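PDB 1FX5: anti-H(O) lectin 1, which binds L-fucose as a homodimeric legume lectin specific for the O(H) blood group, with calcium and manganese ions bound. Local coordinates for residues Asp2-Phe8 / Trp231-Phe237; Gly47-Tyr51 / Phe92-Ser98; Ile153-Trp158 / Ile194-Ser198. All blocks are in the same frame, centred on the assembly; numbering follows the deposited sequence.

Contact 1 of 3, residues Asp2-Phe8 / Trp231-Phe237; sequences DDLSFKF and WYFTSTF. Unlike the reference sequence in segment 231-237: Thr236 (reference Asn), Phe237 (reference Leu).
Leu4 pairs with Ser235, Phe6 with Phe233 and Phe8 with Trp231, each giving and taking a backbone hydrogen bond; the six bonds join the two antiparallel strands without a break in register. Ser5 and Thr234, like Lys7 and Tyr232, form the non-hydrogen-bonded pairs between them, where CA-H...O contacts such as Ser5 CA to Phe233 O (3.2 Å) add to the fit.

The apolar part is an aromatic cluster. Phe6 makes a T-shaped contact, its edge meeting the six-membered ring of Trp231 with the planes at 81° and CE1 lying above the centre of that ring. With CG of Phe6 between the backbone N and carbonyl carbon (chi1 57°), the ring leans across the strand pair, so that one face receives Phe233 CB, 3.6 Å from Phe6 CZ.

At the chain termini the interactions become polar. Thr236 OG1 donates to Asp3 OD2 at 2.7 Å, from the syn side but clearly above the carboxylate plane, and one water bridges Asp3 OD2 to Phe237 N.

Strand 64-78 flanks 231-236, while Tyr51 of strand 44-59 packs on Phe6 and Phe8, and Ile55 on Leu4 and Phe233. Residues 3-7 continue the sheet antiparallel into the second subunit, as in the canonical legume lectin dimer.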
loop_
_atom_site.group_PDB
_atom_site.type_symbol
_atom_site.label_atom_id
_atom_site.label_comp_id
_atom_site.label_asym_id
_atom_site.label_seq_id
_atom_site.Cartn_x
_atom_site.Cartn_y
_atom_site.Cartn_z
ATOM N N ASP A 2 -9.328 -3.869 4.117
ATOM C CA ASP A 2 -10.743 -3.618 3.866
ATOM C C ASP A 2 -10.872 -2.187 3.349
ATOM O O ASP A 2 -11.773 -1.894 2.564
ATOM C CB ASP A 2 -11.580 -3.771 5.141
ATOM C CG ASP A 2 -11.623 -5.208 5.646
ATOM O OD1 ASP A 2 -12.472 -5.984 5.170
ATOM O OD2 ASP A 2 -10.804 -5.567 6.512
ATOM N N ASP A 3 -10.017 -1.298 3.853
ATOM C CA ASP A 3 -10.000 0.108 3.468
ATOM C C ASP A 3 -8.579 0.462 3.091
ATOM O O ASP A 3 -7.614 -0.008 3.731
ATOM C CB ASP A 3 -10.389 1.029 4.625
ATOM C CG ASP A 3 -11.864 0.997 4.951
ATOM O OD1 ASP A 3 -12.223 1.426 6.062
ATOM O OD2 ASP A 3 -12.676 0.576 4.114
ATOM N N LEU A 4 -8.458 1.285 2.053
ATOM C CA LEU A 4 -7.162 1.740 1.565
ATOM C C LEU A 4 -7.362 3.116 0.943
ATOM O O LEU A 4 -8.328 3.362 0.207
ATOM C CB LEU A 4 -6.546 0.783 0.540
ATOM C CG LEU A 4 -5.180 1.272 0.032
ATOM C CD1 LEU A 4 -4.173 1.151 1.156
ATOM C CD2 LEU A 4 -4.694 0.461 -1.154
ATOM N N SER A 5 -6.411 3.995 1.200
ATOM C CA SER A 5 -6.463 5.339 0.690
ATOM C C SER A 5 -5.046 5.918 0.676
ATOM O O SER A 5 -4.261 5.704 1.615
ATOM C CB SER A 5 -7.367 6.130 1.623
ATOM O OG SER A 5 -7.606 7.444 1.173
ATOM N N PHE A 6 -4.690 6.591 -0.412
ATOM C CA PHE A 6 -3.374 7.202 -0.531
ATOM C C PHE A 6 -3.500 8.438 -1.391
ATOM O O PHE A 6 -4.482 8.575 -2.148
ATOM C CB PHE A 6 -2.314 6.225 -1.109
ATOM C CG PHE A 6 -2.661 5.641 -2.456
ATOM C CD1 PHE A 6 -2.525 6.401 -3.630
ATOM C CD2 PHE A 6 -3.020 4.310 -2.568
ATOM C CE1 PHE A 6 -2.728 5.836 -4.893
ATOM C CE2 PHE A 6 -3.219 3.748 -3.813
ATOM C CZ PHE A 6 -3.068 4.512 -4.981
ATOM N N LYS A 7 -2.553 9.361 -1.243
ATOM C CA LYS A 7 -2.557 10.599 -2.020
ATOM C C LYS A 7 -1.138 11.010 -2.354
ATOM O O LYS A 7 -0.258 11.026 -1.474
ATOM C CB LYS A 7 -3.231 11.747 -1.262
ATOM C CG LYS A 7 -3.380 13.007 -2.107
ATOM C CD LYS A 7 -3.625 14.262 -1.282
ATOM C CE LYS A 7 -5.018 14.307 -0.677
ATOM N NZ LYS A 7 -5.252 15.610 0.036
ATOM N N PHE A 8 -0.903 11.278 -3.629
ATOM C CA PHE A 8 0.400 11.701 -4.109
ATOM C C PHE A 8 0.152 13.141 -4.577
ATOM O O PHE A 8 -0.629 13.364 -5.526
ATOM C CB PHE A 8 0.837 10.901 -5.347
ATOM C CG PHE A 8 1.287 9.489 -5.077
ATOM C CD1 PHE A 8 2.631 9.204 -4.860
ATOM C CD2 PHE A 8 0.382 8.433 -5.139
ATOM C CE1 PHE A 8 3.071 7.886 -4.714
ATOM C CE2 PHE A 8 0.816 7.113 -4.991
ATOM C CZ PHE A 8 2.168 6.842 -4.778
ATOM N N TRP A 231 -2.302 12.164 -7.865
ATOM C CA TRP A 231 -3.207 11.038 -7.850
ATOM C C TRP A 231 -3.743 10.776 -6.459
ATOM O O TRP A 231 -2.974 10.723 -5.495
ATOM C CB TRP A 231 -2.411 9.813 -8.320
ATOM C CG TRP A 231 -3.160 8.528 -8.490
ATOM C CD1 TRP A 231 -4.511 8.368 -8.706
ATOM C CD2 TRP A 231 -2.583 7.217 -8.543
ATOM N NE1 TRP A 231 -4.798 7.035 -8.898
ATOM C CE2 TRP A 231 -3.637 6.308 -8.808
ATOM C CE3 TRP A 231 -1.278 6.724 -8.406
ATOM C CZ2 TRP A 231 -3.420 4.929 -8.940
ATOM C CZ3 TRP A 231 -1.062 5.355 -8.537
ATOM C CH2 TRP A 231 -2.130 4.474 -8.802
ATOM N N TYR A 232 -5.053 10.583 -6.372
ATOM C CA TYR A 232 -5.729 10.302 -5.118
ATOM C C TYR A 232 -6.580 9.051 -5.369
ATOM O O TYR A 232 -7.239 8.962 -6.423
ATOM C CB TYR A 232 -6.610 11.484 -4.710
ATOM C CG TYR A 232 -7.619 11.130 -3.648
ATOM C CD1 TYR A 232 -7.265 11.102 -2.301
ATOM C CD2 TYR A 232 -8.935 10.811 -3.992
ATOM C CE1 TYR A 232 -8.194 10.775 -1.321
ATOM C CE2 TYR A 232 -9.882 10.475 -3.022
ATOM C CZ TYR A 232 -9.505 10.460 -1.687
ATOM O OH TYR A 232 -10.441 10.138 -0.716
ATOM N N PHE A 233 -6.593 8.116 -4.407
ATOM C CA PHE A 233 -7.363 6.878 -4.538
ATOM C C PHE A 233 -7.870 6.373 -3.206
ATOM O O PHE A 233 -7.125 6.355 -2.221
ATOM C CB PHE A 233 -6.481 5.774 -5.139
ATOM C CG PHE A 233 -7.170 4.437 -5.266
ATOM C CD1 PHE A 233 -7.844 4.098 -6.432
ATOM C CD2 PHE A 233 -7.150 3.516 -4.214
ATOM C CE1 PHE A 233 -8.497 2.858 -6.560
ATOM C CE2 PHE A 233 -7.796 2.278 -4.328
ATOM C CZ PHE A 233 -8.474 1.951 -5.507
ATOM N N THR A 234 -9.110 5.891 -3.189
ATOM C CA THR A 234 -9.697 5.366 -1.975
ATOM C C THR A 234 -10.739 4.283 -2.278
ATOM O O THR A 234 -11.561 4.435 -3.207
ATOM C CB THR A 234 -10.302 6.501 -1.097
ATOM O OG1 THR A 234 -11.040 5.940 -0.010
ATOM C CG2 THR A 234 -11.254 7.317 -1.878
ATOM N N SER A 235 -10.633 3.147 -1.581
ATOM C CA SER A 235 -11.576 2.040 -1.761
ATOM C C SER A 235 -12.039 1.604 -0.390
ATOM O O SER A 235 -11.280 1.685 0.605
ATOM C CB SER A 235 -10.977 0.848 -2.499
ATOM O OG SER A 235 -9.878 0.311 -1.794
ATOM N N THR A 236 -13.271 1.104 -0.348
ATOM C CA THR A 236 -13.860 0.647 0.896
ATOM C C THR A 236 -15.023 -0.314 0.609
ATOM O O THR A 236 -15.620 -0.286 -0.480
ATOM C CB THR A 236 -14.410 1.863 1.691
ATOM O OG1 THR A 236 -14.931 1.431 2.949
ATOM C CG2 THR A 236 -15.546 2.529 0.937
ATOM N N PHE A 237 -15.284 -1.208 1.564
ATOM C CA PHE A 237 -16.374 -2.179 1.459
ATOM C C PHE A 237 -17.545 -1.598 2.276
ATOM O O PHE A 237 -18.712 -1.949 2.084
ATOM C CB PHE A 237 -15.980 -3.508 2.086
ATOM C CG PHE A 237 -15.170 -4.384 1.203
ATOM C CD1 PHE A 237 -15.788 -5.247 0.317
ATOM C CD2 PHE A 237 -13.802 -4.392 1.291
ATOM C CE1 PHE A 237 -15.044 -6.118 -0.454
ATOM C CE2 PHE A 237 -13.056 -5.254 0.527
ATOM C CZ PHE A 237 -13.674 -6.118 -0.350
HETATM O O HOH W 1 -10.774 -2.187 -0.398
HETATM O O HOH W 2 -14.287 -1.644 4.492
#

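Contact 2 of 3, residues Gly47-Tyr51 / Phe92-Ser98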
loop_
_atom_site.group_PDB
_atom_site.type_symbol
_atom_site.label_atom_id
_atom_site.label_comp_id
_atom_site.label_asym_id
_atom_site.label_seq_id
_atom_site.Cartn_x
_atom_site.Cartn_y
_atom_site.Cartn_z
ATOM N N GLY A 47 4.494 2.517 -21.636
ATOM C CA GLY A 47 4.903 2.190 -20.272
ATOM C C GLY A 47 3.715 1.980 -19.351
ATOM O O GLY A 47 2.598 2.305 -19.737
ATOM N N ILE A 48 3.950 1.416 -18.161
ATOM C CA ILE A 48 2.918 1.150 -17.154
ATOM C C ILE A 48 3.436 1.457 -15.734
ATOM O O ILE A 48 4.603 1.198 -15.418
ATOM C CB ILE A 48 2.493 -0.359 -17.173
ATOM C CG1 ILE A 48 1.654 -0.685 -18.418
ATOM C CG2 ILE A 48 1.742 -0.729 -15.884
ATOM C CD1 ILE A 48 1.281 -2.180 -18.517
ATOM N N ALA A 49 2.569 1.970 -14.871
ATOM C CA ALA A 49 2.952 2.285 -13.496
ATOM C C ALA A 49 1.778 1.912 -12.585
ATOM O O ALA A 49 0.647 2.319 -12.837
ATOM C CB ALA A 49 3.297 3.760 -13.355
ATOM N N ARG A 50 2.042 1.144 -11.535
ATOM C CA ARG A 50 0.984 0.728 -10.609
ATOM C C ARG A 50 1.407 0.939 -9.184
ATOM O O ARG A 50 2.611 0.917 -8.894
ATOM C CB ARG A 50 0.738 -0.784 -10.718
ATOM C CG ARG A 50 0.853 -1.379 -12.093
ATOM C CD ARG A 50 0.618 -2.882 -12.085
ATOM N NE ARG A 50 1.033 -3.491 -13.345
ATOM C CZ ARG A 50 0.419 -4.517 -13.928
ATOM N NH1 ARG A 50 -0.655 -5.063 -13.371
ATOM N NH2 ARG A 50 0.874 -4.985 -15.082
ATOM N N TYR A 51 0.435 1.112 -8.287
ATOM C CA TYR A 51 0.759 1.293 -6.864
ATOM C C TYR A 51 1.281 -0.118 -6.496
ATOM O O TYR A 51 0.740 -1.134 -6.967
ATOM C CB TYR A 51 -0.477 1.683 -6.023
ATOM C CG TYR A 51 -0.148 1.976 -4.563
ATOM C CD1 TYR A 51 -0.711 1.219 -3.545
ATOM C CD2 TYR A 51 0.751 2.997 -4.206
ATOM C CE1 TYR A 51 -0.392 1.457 -2.212
ATOM C CE2 TYR A 51 1.083 3.251 -2.862
ATOM C CZ TYR A 51 0.499 2.472 -1.869
ATOM O OH TYR A 51 0.770 2.688 -0.524
ATOM N N PHE A 92 -6.464 1.593 -15.169
ATOM C CA PHE A 92 -6.951 0.216 -15.230
ATOM C C PHE A 92 -6.820 -0.665 -13.996
ATOM O O PHE A 92 -6.068 -0.351 -13.066
ATOM C CB PHE A 92 -6.273 -0.499 -16.420
ATOM C CG PHE A 92 -4.800 -0.822 -16.194
ATOM C CD1 PHE A 92 -3.840 0.181 -16.155
ATOM C CD2 PHE A 92 -4.385 -2.130 -15.993
ATOM C CE1 PHE A 92 -2.489 -0.105 -15.909
ATOM C CE2 PHE A 92 -3.032 -2.435 -15.748
ATOM C CZ PHE A 92 -2.087 -1.414 -15.702
ATOM N N LEU A 93 -7.614 -1.735 -13.968
ATOM C CA LEU A 93 -7.605 -2.706 -12.861
ATOM C C LEU A 93 -7.300 -4.039 -13.556
ATOM O O LEU A 93 -7.944 -4.366 -14.562
ATOM C CB LEU A 93 -8.963 -2.761 -12.139
ATOM C CG LEU A 93 -9.346 -1.487 -11.367
ATOM C CD1 LEU A 93 -10.302 -0.703 -12.196
ATOM C CD2 LEU A 93 -10.018 -1.789 -10.076
ATOM N N ALA A 94 -6.284 -4.761 -13.079
ATOM C CA ALA A 94 -5.908 -6.059 -13.678
ATOM C C ALA A 94 -5.195 -6.975 -12.673
ATOM O O ALA A 94 -4.951 -6.574 -11.543
ATOM C CB ALA A 94 -4.991 -5.829 -14.872
ATOM N N PRO A 95 -4.943 -8.245 -13.035
ATOM C CA PRO A 95 -4.241 -9.123 -12.083
ATOM C C PRO A 95 -2.929 -8.408 -11.716
ATOM O O PRO A 95 -2.253 -7.893 -12.594
ATOM C CB PRO A 95 -4.004 -10.383 -12.908
ATOM C CG PRO A 95 -5.265 -10.439 -13.764
ATOM C CD PRO A 95 -5.365 -8.989 -14.239
ATOM N N PRO A 96 -2.537 -8.398 -10.422
ATOM C CA PRO A 96 -1.303 -7.714 -9.977
ATOM C C PRO A 96 0.012 -8.120 -10.609
ATOM O O PRO A 96 0.955 -7.331 -10.678
ATOM C CB PRO A 96 -1.310 -7.903 -8.458
ATOM C CG PRO A 96 -2.109 -9.158 -8.258
ATOM C CD PRO A 96 -3.205 -9.089 -9.298
ATOM N N ASP A 97 0.049 -9.321 -11.151
ATOM C CA ASP A 97 1.254 -9.804 -11.782
ATOM C C ASP A 97 1.146 -9.880 -13.307
ATOM O O ASP A 97 1.931 -10.590 -13.927
ATOM C CB ASP A 97 1.577 -11.198 -11.220
ATOM C CG ASP A 97 0.460 -12.224 -11.497
ATOM O OD1 ASP A 97 -0.730 -11.848 -11.500
ATOM O OD2 ASP A 97 0.770 -13.411 -11.722
ATOM N N SER A 98 0.201 -9.169 -13.927
ATOM C CA SER A 98 0.098 -9.248 -15.383
ATOM C C SER A 98 1.315 -8.597 -16.054
ATOM O O SER A 98 1.857 -7.602 -15.565
ATOM C CB SER A 98 -1.197 -8.604 -15.883
ATOM O OG SER A 98 -1.187 -7.216 -15.648
#
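The guanidinium group of Arg50 has a neighbour over each face: the Pro96 carbonyl oxygen over one and, set toward the rim, CE2 of the Phe92 ring over the other, 4.3 Å from Arg50 NH1. At its edge, in the plane, sits Ser98 OG, with Pro95 O also near the plane. The Phe92 ring in turn has Ile48 CG2 at its own edge, 3.9 Å from CZ. This is a bridge across the curved front sheet of the legume lectin jelly roll, where strands 44-59 and 88-94 are both paired to strand 209-219 and therefore do not bond directly to each other.

Arg50 spans the gap with a chain extended from CG to NE, which carries the charged end over the intervening strand. There NH1 also bonds to Ser211 OG of strand 209-219, so one side chain links its own strand, 44-59, to strand 209-219 and to the turn that follows strand 88-94.

What it reaches is a type I beta turn, Pro95 to Ser98, closed by Ser98 N to Pro95 O. Arg50 NH1 makes a weak bond to Pro95 O at 3.3 Å, with an angle of only 126°, so the acceptor that closes the turn is shared. Toward the turn the grip is end-on and forked: NH1 at 3.2 Å and NH2 at 3.1 Å both donate to the single oxygen Ser98 OG, which lies 1° out of the guanidinium plane.

Contact 3 of 3, residues Ile153-Trp158 / Ile194-Ser198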
loop_
_atom_site.group_PDB
_atom_site.type_symbol
_atom_site.label_atom_id
_atom_site.label_comp_id
_atom_site.label_asym_id
_atom_site.label_seq_id
_atom_site.Cartn_x
_atom_site.Cartn_y
_atom_site.Cartn_z
ATOM N N ILE A 153 -17.316 -1.148 -24.808
ATOM C CA ILE A 153 -18.733 -1.517 -24.812
ATOM C C ILE A 153 -19.521 -0.183 -24.920
ATOM O O ILE A 153 -20.682 -0.162 -25.345
ATOM C CB ILE A 153 -19.221 -2.302 -23.549
ATOM C CG1 ILE A 153 -18.749 -1.630 -22.280
ATOM C CG2 ILE A 153 -18.839 -3.770 -23.639
ATOM C CD1 ILE A 153 -19.451 -2.166 -21.097
ATOM N N ASN A 154 -18.897 0.915 -24.494
ATOM C CA ASN A 154 -19.501 2.239 -24.547
ATOM C C ASN A 154 -18.370 3.257 -24.690
ATOM O O ASN A 154 -17.285 3.067 -24.133
ATOM C CB ASN A 154 -20.344 2.555 -23.322
ATOM C CG ASN A 154 -21.186 3.810 -23.526
ATOM O OD1 ASN A 154 -21.356 4.245 -24.652
ATOM N ND2 ASN A 154 -21.706 4.389 -22.463
ATOM N N ALA A 155 -18.611 4.321 -25.446
ATOM C CA ALA A 155 -17.602 5.368 -25.670
ATOM C C ALA A 155 -18.266 6.712 -25.981
ATOM O O ALA A 155 -19.386 6.732 -26.480
ATOM C CB ALA A 155 -16.696 4.969 -26.853
ATOM N N GLU A 156 -17.605 7.824 -25.645
ATOM C CA GLU A 156 -18.161 9.148 -25.924
ATOM C C GLU A 156 -17.105 9.984 -26.638
ATOM O O GLU A 156 -15.900 9.882 -26.340
ATOM C CB GLU A 156 -18.610 9.875 -24.644
ATOM C CG GLU A 156 -19.702 9.153 -23.810
ATOM C CD GLU A 156 -21.119 9.211 -24.411
ATOM O OE1 GLU A 156 -21.418 10.121 -25.216
ATOM O OE2 GLU A 156 -21.948 8.343 -24.064
ATOM N N ARG A 157 -17.559 10.825 -27.557
ATOM C CA ARG A 157 -16.670 11.702 -28.330
ATOM C C ARG A 157 -15.879 12.659 -27.441
ATOM O O ARG A 157 -16.460 13.322 -26.599
ATOM C CB ARG A 157 -17.481 12.531 -29.328
ATOM C CG ARG A 157 -16.619 13.268 -30.309
ATOM C CD ARG A 157 -17.477 13.784 -31.432
ATOM N NE ARG A 157 -16.680 14.198 -32.581
ATOM C CZ ARG A 157 -17.100 14.115 -33.844
ATOM N NH1 ARG A 157 -18.312 13.629 -34.127
ATOM N NH2 ARG A 157 -16.304 14.527 -34.826
ATOM N N TRP A 158 -14.590 12.821 -27.733
ATOM C CA TRP A 158 -13.705 13.695 -26.968
ATOM C C TRP A 158 -12.853 14.601 -27.863
ATOM O O TRP A 158 -12.142 14.119 -28.741
ATOM C CB TRP A 158 -12.771 12.808 -26.103
ATOM C CG TRP A 158 -11.574 13.508 -25.384
ATOM C CD1 TRP A 158 -11.581 14.728 -24.745
ATOM C CD2 TRP A 158 -10.245 12.972 -25.186
ATOM N NE1 TRP A 158 -10.355 14.974 -24.160
ATOM C CE2 TRP A 158 -9.520 13.916 -24.422
ATOM C CE3 TRP A 158 -9.617 11.786 -25.581
ATOM C CZ2 TRP A 158 -8.181 13.709 -24.043
ATOM C CZ3 TRP A 158 -8.298 11.578 -25.204
ATOM C CH2 TRP A 158 -7.586 12.538 -24.441
ATOM N N ILE A 194 -16.903 16.077 -20.033
ATOM C CA ILE A 194 -17.511 14.945 -20.739
ATOM C C ILE A 194 -17.486 13.740 -19.813
ATOM O O ILE A 194 -16.621 13.649 -18.927
ATOM C CB ILE A 194 -16.777 14.535 -22.067
ATOM C CG1 ILE A 194 -15.365 14.085 -21.784
ATOM C CG2 ILE A 194 -16.733 15.680 -23.087
ATOM C CD1 ILE A 194 -14.739 13.477 -22.998
ATOM N N SER A 195 -18.452 12.840 -19.966
ATOM C CA SER A 195 -18.471 11.659 -19.121
ATOM C C SER A 195 -19.027 10.456 -19.852
ATOM O O SER A 195 -19.779 10.595 -20.837
ATOM C CB SER A 195 -19.222 11.902 -17.820
ATOM O OG SER A 195 -20.559 12.251 -18.055
ATOM N N VAL A 196 -18.561 9.287 -19.428
ATOM C CA VAL A 196 -18.978 8.024 -20.002
ATOM C C VAL A 196 -19.293 7.127 -18.815
ATOM O O VAL A 196 -18.572 7.143 -17.792
ATOM C CB VAL A 196 -17.889 7.425 -20.906
ATOM C CG1 VAL A 196 -16.636 7.070 -20.098
ATOM C CG2 VAL A 196 -18.457 6.235 -21.643
ATOM N N THR A 197 -20.350 6.330 -18.959
ATOM C CA THR A 197 -20.789 5.431 -17.898
ATOM C C THR A 197 -21.177 4.063 -18.382
ATOM O O THR A 197 -21.587 3.905 -19.538
ATOM C CB THR A 197 -22.108 5.996 -17.269
ATOM O OG1 THR A 197 -21.887 7.307 -16.755
ATOM C CG2 THR A 197 -22.595 5.149 -16.156
ATOM N N SER A 198 -21.088 3.088 -17.482
ATOM C CA SER A 198 -21.463 1.717 -17.775
ATOM C C SER A 198 -21.793 0.935 -16.500
ATOM O O SER A 198 -21.391 1.323 -15.392
ATOM C CB SER A 198 -20.447 0.962 -18.605
ATOM O OG SER A 198 -21.143 -0.110 -19.252
HETATM O O HOH W 3 -22.246 7.347 -21.295
#
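Ile194 reaches across to Trp158 with its terminal methyl, CD1, which rests 3.7 Å from Trp158 CB and 3.8 Å from Trp158 CD1. The two side chains meet at about a right angle. The indole is held at its far end as well, because NE1 bonds to Tyr187 OH on the neighbouring strand 180-187, a bond that probably helps to hold the ring's orientation where Ile194 touches its base.

Val196 is the second apolar element. Its CB and CG2 each come within 3.8 Å of Glu156 CG, and CG2 also lies against the Asn154 amide, the valine and asparagine side chains running past each other in opposite directions. Ile143 of strand 142-147 lines the same layer, touching Ile194, Val196 and Glu156.

Glu156, third in buried area, divides its work. The methylene CG packs on Val196, and a bend at chi2 (-74°) turns the carboxylate outward, with OE2 on the side of Asn154, where it accepts from a water at 3.0 Å. That water also takes the N-H of Thr197 and, weakly, one from Asn154 ND2. Asn154 adds a direct bond, ND2 to Thr197 O at 3.0 Å, lying in both the amide and the carbonyl planes.

The strands run nearly antiparallel, yet their axes stay 6.7 Å apart and no backbone bond joins them. Side chains and a water thus bridge the edge strand of the front sheet, 154-157, and that of the back sheet, 192-199, along one margin of the legume lectin beta-sandwich, beside the manganese ligand His142.

Together the three contacts sample a beta-sandwich at different levels: pairing within the back sheet, a span across the front sheet, and a bridge between the two. Contacts 1 and 2 have centres 16 Å apart and touch in the interior, where Phe6 CE2 lies 3.6 Å from Tyr51 CD1, so the dimer-forming sheet packs directly on the strand that carries Arg50. Contact 3 stands apart, with nearest atoms about 16 Å from contact 1 and about 12 Å from contact 2, on the other side of the chain's centre from the latter. It is closest to the metals: the Ala155 side chain is about 6 Å from the manganese ion. In contact 2, the Ile48 side chain is about 8 Å from an N-acetylglucosamine, probably of a glycan attached to the protein.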